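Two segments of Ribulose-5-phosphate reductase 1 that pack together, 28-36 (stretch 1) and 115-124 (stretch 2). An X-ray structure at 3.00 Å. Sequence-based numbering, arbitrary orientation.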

# COMPACT_ATOMS: atom_id res chain seq x y z
N VAL A 28 15.69 4.28 17.34
CA VAL A 28 15.52 5.67 16.97
C VAL A 28 14.07 6.04 17.30
O VAL A 28 13.13 5.43 16.77
CB VAL A 28 15.91 5.94 15.50
CG1 VAL A 28 15.34 4.92 14.61
CG2 VAL A 28 15.40 7.26 15.03
N ILE A 29 13.89 6.96 18.25
CA ILE A 29 12.56 7.33 18.73
C ILE A 29 11.98 8.37 17.78
O ILE A 29 12.61 9.39 17.51
CB ILE A 29 12.61 7.86 20.17
CG1 ILE A 29 13.03 6.76 21.16
CG2 ILE A 29 11.26 8.42 20.57
CD1 ILE A 29 14.52 6.65 21.35
N VAL A 30 10.77 8.11 17.29
CA VAL A 30 10.18 8.82 16.16
C VAL A 30 8.79 9.27 16.55
O VAL A 30 8.01 8.48 17.09
CB VAL A 30 10.14 7.93 14.90
CG1 VAL A 30 9.64 8.69 13.70
CG2 VAL A 30 11.52 7.39 14.61
N ARG A 31 8.46 10.58 16.27
CA ARG A 31 7.06 10.88 16.51
C ARG A 31 6.31 10.84 15.20
O ARG A 31 6.71 11.50 14.23
CB ARG A 31 6.85 12.25 17.16
CG ARG A 31 5.36 12.57 17.26
CD ARG A 31 5.12 13.85 17.93
NE ARG A 31 3.73 14.27 17.85
CZ ARG A 31 2.86 14.07 18.83
NH1 ARG A 31 3.23 13.42 19.93
NH2 ARG A 31 1.61 14.50 18.72
N PRO A 32 5.23 10.07 15.11
CA PRO A 32 4.47 10.03 13.86
C PRO A 32 3.85 11.38 13.54
O PRO A 32 3.42 12.12 14.43
CB PRO A 32 3.44 8.94 14.12
CG PRO A 32 3.26 8.91 15.60
CD PRO A 32 4.63 9.20 16.14
N LEU A 33 3.84 11.71 12.24
CA LEU A 33 3.28 12.95 11.72
C LEU A 33 2.01 12.72 10.90
O LEU A 33 0.94 13.20 11.26
CB LEU A 33 4.32 13.72 10.88
CG LEU A 33 5.55 14.22 11.63
CD1 LEU A 33 6.57 14.91 10.71
CD2 LEU A 33 5.12 15.12 12.76
N TYR A 34 2.12 12.01 9.78
CA TYR A 34 0.97 11.60 8.99
C TYR A 34 0.92 10.07 8.89
O TYR A 34 1.95 9.38 8.91
CB TYR A 34 1.01 12.26 7.60
CG TYR A 34 1.00 13.78 7.68
CD1 TYR A 34 2.19 14.52 7.65
CD2 TYR A 34 -0.21 14.49 7.74
CE1 TYR A 34 2.18 15.91 7.71
CE2 TYR A 34 -0.23 15.88 7.80
CZ TYR A 34 0.96 16.59 7.79
OH TYR A 34 0.93 17.97 7.84
N MET A 35 -0.29 9.52 8.84
CA MET A 35 -0.45 8.08 8.77
C MET A 35 -1.76 7.78 8.07
O MET A 35 -2.70 8.57 8.14
CB MET A 35 -0.38 7.45 10.16
CG MET A 35 -1.46 7.86 11.15
SD MET A 35 -1.16 7.12 12.79
CE MET A 35 0.59 7.42 12.96
N SER A 36 -1.82 6.63 7.38
CA SER A 36 -2.98 6.28 6.56
C SER A 36 -3.58 4.95 6.98
O SER A 36 -2.85 4.01 7.34
CB SER A 36 -2.61 6.25 5.08
OG SER A 36 -3.76 5.98 4.31
N GLY A 115 1.91 -1.20 16.52
CA GLY A 115 1.44 -0.27 15.51
C GLY A 115 2.00 1.13 15.66
O GLY A 115 2.95 1.39 16.39
N PHE A 116 1.36 2.06 14.94
CA PHE A 116 1.84 3.44 14.85
C PHE A 116 0.96 4.45 15.57
O PHE A 116 1.38 5.60 15.74
CB PHE A 116 1.98 3.88 13.38
CG PHE A 116 3.12 3.22 12.65
CD1 PHE A 116 4.03 2.41 13.31
CD2 PHE A 116 3.27 3.39 11.28
CE1 PHE A 116 5.08 1.80 12.62
CE2 PHE A 116 4.31 2.77 10.57
CZ PHE A 116 5.22 1.99 11.24
N MET A 117 -0.24 4.08 16.00
CA MET A 117 -1.04 5.02 16.79
C MET A 117 -0.49 5.11 18.21
O MET A 117 -1.05 4.60 19.17
CB MET A 117 -2.51 4.61 16.78
CG MET A 117 -3.04 4.34 15.42
SD MET A 117 -4.59 3.49 15.63
CE MET A 117 -5.59 4.79 16.28
N GLN A 118 0.65 5.79 18.33
CA GLN A 118 1.22 6.05 19.64
C GLN A 118 2.02 7.35 19.59
O GLN A 118 2.29 7.89 18.52
CB GLN A 118 2.07 4.87 20.12
CG GLN A 118 3.02 4.27 19.12
CD GLN A 118 3.30 2.83 19.43
OE1 GLN A 118 2.37 2.06 19.66
NE2 GLN A 118 4.58 2.45 19.50
N ASP A 119 2.37 7.86 20.78
CA ASP A 119 3.10 9.13 20.84
C ASP A 119 4.52 8.98 20.29
O ASP A 119 5.05 9.93 19.70
CB ASP A 119 3.15 9.66 22.27
CG ASP A 119 1.87 10.37 22.69
OD1 ASP A 119 1.18 10.94 21.81
OD2 ASP A 119 1.59 10.40 23.91
N PHE A 120 5.16 7.82 20.48
CA PHE A 120 6.50 7.59 19.96
C PHE A 120 6.59 6.17 19.39
O PHE A 120 6.02 5.23 19.95
CB PHE A 120 7.57 7.75 21.03
CG PHE A 120 7.60 9.11 21.67
CD1 PHE A 120 8.18 10.19 21.02
CD2 PHE A 120 7.12 9.28 22.97
CE1 PHE A 120 8.21 11.42 21.63
CE2 PHE A 120 7.16 10.49 23.60
CZ PHE A 120 7.71 11.57 22.92
N VAL A 121 7.31 6.02 18.28
CA VAL A 121 7.53 4.74 17.63
C VAL A 121 9.03 4.47 17.62
O VAL A 121 9.81 5.30 17.14
CB VAL A 121 6.97 4.71 16.20
CG1 VAL A 121 7.13 3.35 15.61
CG2 VAL A 121 5.51 5.05 16.21
N LEU A 122 9.44 3.32 18.15
CA LEU A 122 10.85 2.95 18.17
C LEU A 122 11.16 2.08 16.96
O LEU A 122 10.43 1.13 16.67
CB LEU A 122 11.21 2.21 19.44
CG LEU A 122 10.81 3.02 20.66
CD1 LEU A 122 9.45 2.54 21.19
CD2 LEU A 122 11.88 2.88 21.67
N LEU A 123 12.24 2.40 16.27
CA LEU A 123 12.57 1.75 15.02
C LEU A 123 14.05 1.40 15.00
O LEU A 123 14.87 2.08 15.61
CB LEU A 123 12.25 2.64 13.83
CG LEU A 123 10.82 3.17 13.74
CD1 LEU A 123 10.66 3.97 12.48
CD2 LEU A 123 9.82 2.04 13.76
N ASN A 124 14.38 0.33 14.30
CA ASN A 124 15.79 0.12 14.08
C ASN A 124 16.29 1.12 13.05
O ASN A 124 15.52 1.71 12.29
CB ASN A 124 16.05 -1.33 13.66
CG ASN A 124 15.63 -2.31 14.73
OD1 ASN A 124 14.46 -2.69 14.81
ND2 ASN A 124 16.57 -2.66 15.61

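Stretch 2 approaches the long strand 28-36 as a loop and then joins it as an antiparallel partner. Gly115 lies beyond reach, so contact begins at Phe116. Phe116 CB points toward stretch 1 and meets the terminal methyl of Met35 (CB to CE, 3.8 Å), while the ring leads away. The flexible, unbranched Met35 can extend CE to this spot, where it also lies 3.4 Å from Phe116 O. Phe116 O accepts a hydrogen bond from Gln118 N (2.7 Å), which tightens the turn. Met117 points away, yet Met117 CG still comes within 4.3 Å of Met35 SD.

Gln118 also points away. Gln118 NE2 donates to Phe120 O (3.2 Å), bracing the loop from within, while Gln118 O sits 3.2 Å from Pro32 CG. Proline has no backbone N-H to offer, and here strand pairing has given way to packing by its compact ring. Asp119 starts sideways, but its carboxylate comes nearer and, opposite in charge, forms a long salt bridge with the extended Arg31 (OD1 to NH1, 3.7 Å).

Phe120 CD1 lies 3.6 Å from Ile29 CG2, an apolar contact suited to an aromatic ring, and Phe120 CA makes a CA-H...O contact with Val30 O (3.4 Å). Val121 pairs with Val30 through two hydrogen bonds: Val121 N to Val30 O (2.8 Å, 165°) and Val30 N to Val121 O (3.0 Å, more bent at 133°). Beta-branched valines suit such extended backbones. Leu122 faces Ile29 in a non-hydrogen-bonded pair, joined by apolar side chains (CD2 to CG1, 4.1 Å). Leu123 restores the ladder: Val28 N donates to Leu123 O (2.9 Å), and Leu123 N to Val28 O (3.2 Å). The apolar Leu123 side chain shares a sheet face with Val28, Val30 and Val121, and Leu123 CD1 reaches Val30 CG2 (4.1 Å). Asn124, its polar amide suited to exposure, points away.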